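Local coordinates for protein ethylbenzene dehydrogenase alpha-subunit (PDB 2IVF) that belongs to the molybdopterin oxidoreductase family and carries molybdenum, two pterin guanine dinucleotide cofactors and an iron-sulfur cluster, at residues A190-A195 with V219-T224. Sequence-based numbering, arbitrary orientation.
Sequences APHVHA and VDIGDT. With MO (molybdenum atom), chain L; MD1 (phosphoric acid 4-(2-amino-4-oxo-3,4,5,6,-tetrahydro-pteridin-6-yl)-2-hydroxy-3,4-dimercapto-but-3-en-yl ester guanylate ester), chain N; ACT (acetate ion), chain E.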
ATOM      1  N   ALA A 190      -7.839 -19.862 -11.224  1.00 21.26           N
ATOM      2  CA  ALA A 190      -6.749 -19.331 -10.413  1.00 21.41           C
ATOM      3  C   ALA A 190      -7.272 -18.396  -9.299  1.00 22.64           C
ATOM      4  O   ALA A 190      -6.783 -17.273  -9.143  1.00 23.52           O
ATOM      5  CB  ALA A 190      -5.655 -18.593 -11.336  1.00 20.72           C
ATOM      6  N   PRO A 191      -8.236 -18.871  -8.470  1.00 23.26           N
ATOM      7  CA  PRO A 191      -8.689 -17.955  -7.418  1.00 23.05           C
ATOM      8  C   PRO A 191      -7.598 -17.729  -6.401  1.00 23.70           C
ATOM      9  O   PRO A 191      -6.890 -18.688  -6.026  1.00 22.33           O
ATOM     10  CB  PRO A 191      -9.852 -18.727  -6.751  1.00 24.13           C
ATOM     11  CG  PRO A 191      -9.535 -20.127  -7.005  1.00 23.69           C
ATOM     12  CD  PRO A 191      -8.888 -20.173  -8.360  1.00 24.11           C
ATOM     13  N   HIS A 192      -7.463 -16.474  -5.944  1.00 22.37           N
ATOM     14  CA  HIS A 192      -6.565 -16.165  -4.854  1.00 23.25           C
ATOM     15  C   HIS A 192      -7.308 -16.292  -3.531  1.00 23.02           C
ATOM     16  O   HIS A 192      -8.421 -16.818  -3.502  1.00 24.51           O
ATOM     17  CB  HIS A 192      -5.917 -14.783  -5.047  1.00 23.21           C
ATOM     18  CG  HIS A 192      -4.488 -14.736  -4.621  1.00 25.01           C
ATOM     19  ND1 HIS A 192      -4.055 -15.296  -3.435  1.00 27.46           N
ATOM     20  CD2 HIS A 192      -3.394 -14.157  -5.188  1.00 25.41           C
ATOM     21  CE1 HIS A 192      -2.747 -15.122  -3.324  1.00 26.48           C
ATOM     22  NE2 HIS A 192      -2.324 -14.418  -4.361  1.00 23.19           N
ATOM     23  N   VAL A 193      -6.697 -15.883  -2.430  1.00 23.22           N
ATOM     24  CA  VAL A 193      -7.233 -16.123  -1.115  1.00 23.05           C
ATOM     25  C   VAL A 193      -7.822 -14.828  -0.549  1.00 24.08           C
ATOM     26  O   VAL A 193      -8.205 -14.779   0.619  1.00 23.59           O
ATOM     27  CB  VAL A 193      -6.160 -16.763  -0.189  1.00 23.59           C
ATOM     28  CG1 VAL A 193      -6.766 -17.264   1.146  1.00 21.30           C
ATOM     29  CG2 VAL A 193      -5.479 -17.908  -0.938  1.00 22.64           C
ATOM     30  N   HIS A 194      -7.938 -13.796  -1.377  1.00 23.80           N
ATOM     31  CA  HIS A 194      -8.287 -12.480  -0.845  1.00 23.62           C
ATOM     32  C   HIS A 194      -9.637 -12.491  -0.158  1.00 24.00           C
ATOM     33  O   HIS A 194      -9.876 -11.688   0.729  1.00 24.84           O
ATOM     34  CB  HIS A 194      -8.376 -11.430  -1.925  1.00 23.29           C
ATOM     35  CG  HIS A 194      -7.242 -11.450  -2.882  1.00 22.84           C
ATOM     36  ND1 HIS A 194      -5.934 -11.284  -2.486  1.00 21.48           N
ATOM     37  CD2 HIS A 194      -7.221 -11.613  -4.222  1.00 24.00           C
ATOM     38  CE1 HIS A 194      -5.151 -11.354  -3.550  1.00 25.53           C
ATOM     39  NE2 HIS A 194      -5.909 -11.533  -4.622  1.00 23.26           N
ATOM     40  N   ALA A 195     -10.547 -13.321  -0.662  1.00 23.31           N
ATOM     41  CA  ALA A 195     -11.925 -13.400  -0.175  1.00 23.78           C
ATOM     42  C   ALA A 195     -11.943 -14.150   1.138  1.00 23.57           C
ATOM     43  O   ALA A 195     -12.973 -14.209   1.791  1.00 24.08           O
ATOM     44  CB  ALA A 195     -12.805 -14.134  -1.196  1.00 22.74           C
ATOM     45  N   VAL A 219       1.284 -20.168 -10.170  1.00 25.96           N
ATOM     46  CA  VAL A 219       1.899 -20.128 -11.490  1.00 25.10           C
ATOM     47  C   VAL A 219       1.204 -19.003 -12.310  1.00 25.69           C
ATOM     48  O   VAL A 219       1.847 -18.317 -13.129  1.00 24.74           O
ATOM     49  CB  VAL A 219       1.797 -21.486 -12.121  1.00 26.01           C
ATOM     50  CG1 VAL A 219       2.461 -21.537 -13.526  1.00 24.89           C
ATOM     51  CG2 VAL A 219       2.443 -22.542 -11.150  1.00 21.87           C
ATOM     52  N   ASP A 220      -0.096 -18.813 -12.058  1.00 24.62           N
ATOM     53  CA  ASP A 220      -0.890 -17.866 -12.831  1.00 24.97           C
ATOM     54  C   ASP A 220      -0.514 -16.417 -12.468  1.00 24.42           C
ATOM     55  O   ASP A 220      -0.390 -15.555 -13.348  1.00 25.64           O
ATOM     56  CB  ASP A 220      -2.385 -18.139 -12.639  1.00 24.78           C
ATOM     57  CG  ASP A 220      -3.247 -17.327 -13.593  1.00 25.04           C
ATOM     58  OD1 ASP A 220      -3.152 -17.526 -14.846  1.00 22.63           O
ATOM     59  OD2 ASP A 220      -4.020 -16.489 -13.086  1.00 24.98           O
ATOM     60  N   ILE A 221      -0.299 -16.173 -11.184  1.00 23.84           N
ATOM     61  CA  ILE A 221       0.078 -14.822 -10.728  1.00 24.48           C
ATOM     62  C   ILE A 221       1.536 -14.524 -11.006  1.00 24.72           C
ATOM     63  O   ILE A 221       1.877 -13.412 -11.395  1.00 24.86           O
ATOM     64  CB  ILE A 221      -0.284 -14.586  -9.277  1.00 24.22           C
ATOM     65  CG1 ILE A 221       0.387 -15.607  -8.331  1.00 25.16           C
ATOM     66  CG2 ILE A 221      -1.814 -14.618  -9.109  1.00 24.16           C
ATOM     67  CD1 ILE A 221      -0.156 -15.625  -6.890  1.00 25.93           C
ATOM     68  N   GLY A 222       2.385 -15.533 -10.877  1.00 23.60           N
ATOM     69  CA  GLY A 222       3.813 -15.350 -11.054  1.00 24.74           C
ATOM     70  C   GLY A 222       4.589 -15.183  -9.783  1.00 25.18           C
ATOM     71  O   GLY A 222       5.510 -14.357  -9.751  1.00 26.10           O
ATOM     72  N   ASP A 223       4.188 -15.929  -8.740  1.00 25.60           N
ATOM     73  CA  ASP A 223       4.869 -15.995  -7.444  1.00 25.68           C
ATOM     74  C   ASP A 223       5.473 -17.358  -7.211  1.00 26.41           C
ATOM     75  O   ASP A 223       4.825 -18.272  -6.715  1.00 27.68           O
ATOM     76  CB  ASP A 223       3.918 -15.739  -6.306  1.00 25.85           C
ATOM     77  CG  ASP A 223       3.409 -14.331  -6.308  1.00 24.38           C
ATOM     78  OD1 ASP A 223       4.079 -13.497  -6.918  1.00 24.32           O
ATOM     79  OD2 ASP A 223       2.338 -14.081  -5.723  1.00 25.62           O
ATOM     80  N   THR A 224       6.715 -17.469  -7.594  1.00 26.81           N
ATOM     81  CA  THR A 224       7.437 -18.712  -7.575  1.00 27.60           C
ATOM     82  C   THR A 224       8.922 -18.392  -7.519  1.00 27.24           C
ATOM     83  O   THR A 224       9.315 -17.269  -7.796  1.00 29.66           O
ATOM     84  CB  THR A 224       7.191 -19.488  -8.826  1.00 28.13           C
ATOM     85  OG1 THR A 224       7.744 -20.777  -8.634  1.00 30.24           O
ATOM     86  CG2 THR A 224       7.899 -18.811  -9.963  1.00 26.66           C
TER
HETATM   87 MO    MO L1985       1.354 -12.307  -5.488  1.00 19.26          MO
HETATM   88  PB  MD1 N1987      -5.872 -10.814  -8.419  1.00 16.59           P
HETATM   89  O3B MD1 N1987      -6.172  -9.419  -7.735  1.00 15.03           O
HETATM   90  O1B MD1 N1987      -5.969 -11.849  -7.358  1.00 15.52           O
HETATM   91  O2B MD1 N1987      -6.528 -10.959  -9.738  1.00 15.68           O
HETATM   92  O3A MD1 N1987      -4.332 -10.655  -8.764  1.00 16.15           O
HETATM   93  C10 MD1 N1987      -3.281 -11.042  -7.852  1.00 17.02           C
HETATM   94  C11 MD1 N1987      -2.011 -10.544  -8.524  1.00 17.07           C
HETATM   95  O11 MD1 N1987      -2.010  -9.104  -8.240  1.00 18.30           O
HETATM   96  C12 MD1 N1987      -0.800 -11.159  -7.875  1.00 17.74           C
HETATM   97  S12 MD1 N1987      -0.883 -11.918  -6.344  1.00 18.07           S
HETATM   98  C13 MD1 N1987       0.439 -11.073  -8.457  1.00 16.61           C
HETATM   99  S13 MD1 N1987       1.825 -11.704  -7.730  1.00 15.35           S
HETATM  100  C14 MD1 N1987       0.657 -10.446  -9.781  1.00 17.48           C
HETATM  101  N15 MD1 N1987       1.522  -9.319  -9.868  1.00 15.70           N
HETATM  102  C16 MD1 N1987       1.664  -8.617 -11.037  1.00 15.37           C
HETATM  103  C15 MD1 N1987       2.616  -7.615 -11.064  1.00 17.69           C
HETATM  104  O14 MD1 N1987       3.334  -7.360 -10.061  1.00 14.42           O
HETATM  105  N17 MD1 N1987       2.656  -6.899 -12.217  1.00 16.59           N
HETATM  106  C17 MD1 N1987       1.848  -7.213 -13.311  1.00 16.80           C
HETATM  107  N16 MD1 N1987       1.994  -6.463 -14.393  1.00 15.57           N
HETATM  108  N18 MD1 N1987       0.968  -8.227 -13.262  1.00 14.92           N
HETATM  109  C20 MD1 N1987       0.878  -8.924 -12.150  1.00 16.65           C
HETATM  110  N8  MD1 N1987       0.028  -9.983 -12.112  1.00 14.77           N
HETATM  111  C7  MD1 N1987      -0.235 -10.787 -10.950  1.00 16.37           C
HETATM  112  PA  MD1 N1987      -7.385  -8.369  -7.861  1.00 15.83           P
HETATM  113  O1A MD1 N1987      -7.363  -7.603  -6.579  1.00 15.08           O
HETATM  114  O2A MD1 N1987      -7.192  -7.602  -9.112  1.00 17.48           O
HETATM  115  O5' MD1 N1987      -8.710  -9.221  -7.976  1.00 17.74           O
HETATM  116  C5' MD1 N1987      -9.133  -9.892  -6.794  1.00 16.74           C
HETATM  117  C4' MD1 N1987     -10.555  -9.600  -6.543  1.00 14.91           C
HETATM  118  O4' MD1 N1987     -10.796 -10.182  -5.267  1.00 17.51           O
HETATM  119  C1' MD1 N1987     -11.833  -9.379  -4.703  1.00 16.62           C
HETATM  120  N9  MD1 N1987     -11.979  -9.512  -3.247  1.00 17.49           N
HETATM  121  C4  MD1 N1987     -12.964 -10.191  -2.677  1.00 17.93           C
HETATM  122  N3  MD1 N1987     -13.973 -10.891  -3.248  1.00 16.65           N
HETATM  123  C2  MD1 N1987     -14.864 -11.523  -2.485  1.00 16.66           C
HETATM  124  N2  MD1 N1987     -15.873 -12.241  -3.048  1.00 16.03           N
HETATM  125  N1  MD1 N1987     -14.773 -11.370  -1.115  1.00 18.55           N
HETATM  126  C6  MD1 N1987     -13.778 -10.675  -0.472  1.00 15.70           C
HETATM  127  O6  MD1 N1987     -13.748 -10.661   0.759  1.00 16.51           O
HETATM  128  C5  MD1 N1987     -12.815 -10.058  -1.287  1.00 17.73           C
HETATM  129  N7  MD1 N1987     -11.749  -9.297  -1.066  1.00 15.71           N
HETATM  130  C8  MD1 N1987     -11.246  -8.983  -2.263  1.00 16.68           C
HETATM  131  C2' MD1 N1987     -11.440  -7.945  -5.043  1.00 17.27           C
HETATM  132  O2' MD1 N1987     -12.557  -7.023  -5.056  1.00 18.21           O
HETATM  133  C3' MD1 N1987     -10.738  -8.084  -6.402  1.00 16.04           C
HETATM  134  O3' MD1 N1987     -11.556  -7.584  -7.493  1.00 15.84           O
HETATM  135  C   ACT E1978       0.874 -14.383  -3.428  1.00 26.32           C
HETATM  136  O   ACT E1978       0.278 -13.809  -4.326  1.00 23.48           O
HETATM  137  OXT ACT E1978       1.897 -13.746  -3.043  1.00 28.06           O
HETATM  138  CH3 ACT E1978       0.412 -15.699  -2.906  1.00 25.74           C
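The imidazole of His192 meets Ile221 obliquely, its NE2 lying 3.5 Å from the methyl CD1. One face of this ring carries CE1 of His194, 3.5 Å above the plane and displaced toward the rim, while the acetate ion and S12 of MD1 lie at its edge. The ring is held at both nitrogens: ND1 accepts the backbone N-H of Val193 nearly in the ring plane, and NE2 donates to acetate O over 2.7 Å in a fairly straight bond (163°). This acetate, probably from the crystallisation liquor, binds molybdenum through the same oxygen, making His192 a second-shell partner of the metal in the model. The His194 ring likewise presents an edge to MD1, its NE2 donating to the phosphate oxygen O1B at 2.8 Å, while ND1 accepts from the backbone of Ile85.

From the other segment, Ile221 packs its CB and CG2 against the dithiolene carbons of MD1. With chi1 at 58°, CG1 sits between the backbone N and carbonyl carbon, and CD1 extends to within 3.2 Å of acetate O. Just beyond Gly222, where the helix ends with positive phi, Asp223 binds molybdenum through OD2 at 2.0 Å; its OD1 is salt-bridged to Lys450. Farther from the metal, CB of Ala190 rests against the carboxylate of Asp220, 3.2 Å from OD2, an oxygen that forms salt bridges with Lys614 and Arg613. Loop 190-195 and the end of helix 217-221, with the turn carrying Asp223, wall one side of the buried metal site, in which a protein carboxylate joins pterin dithiolenes around molybdenum, as in aspartate-ligated members of the DMSO reductase family.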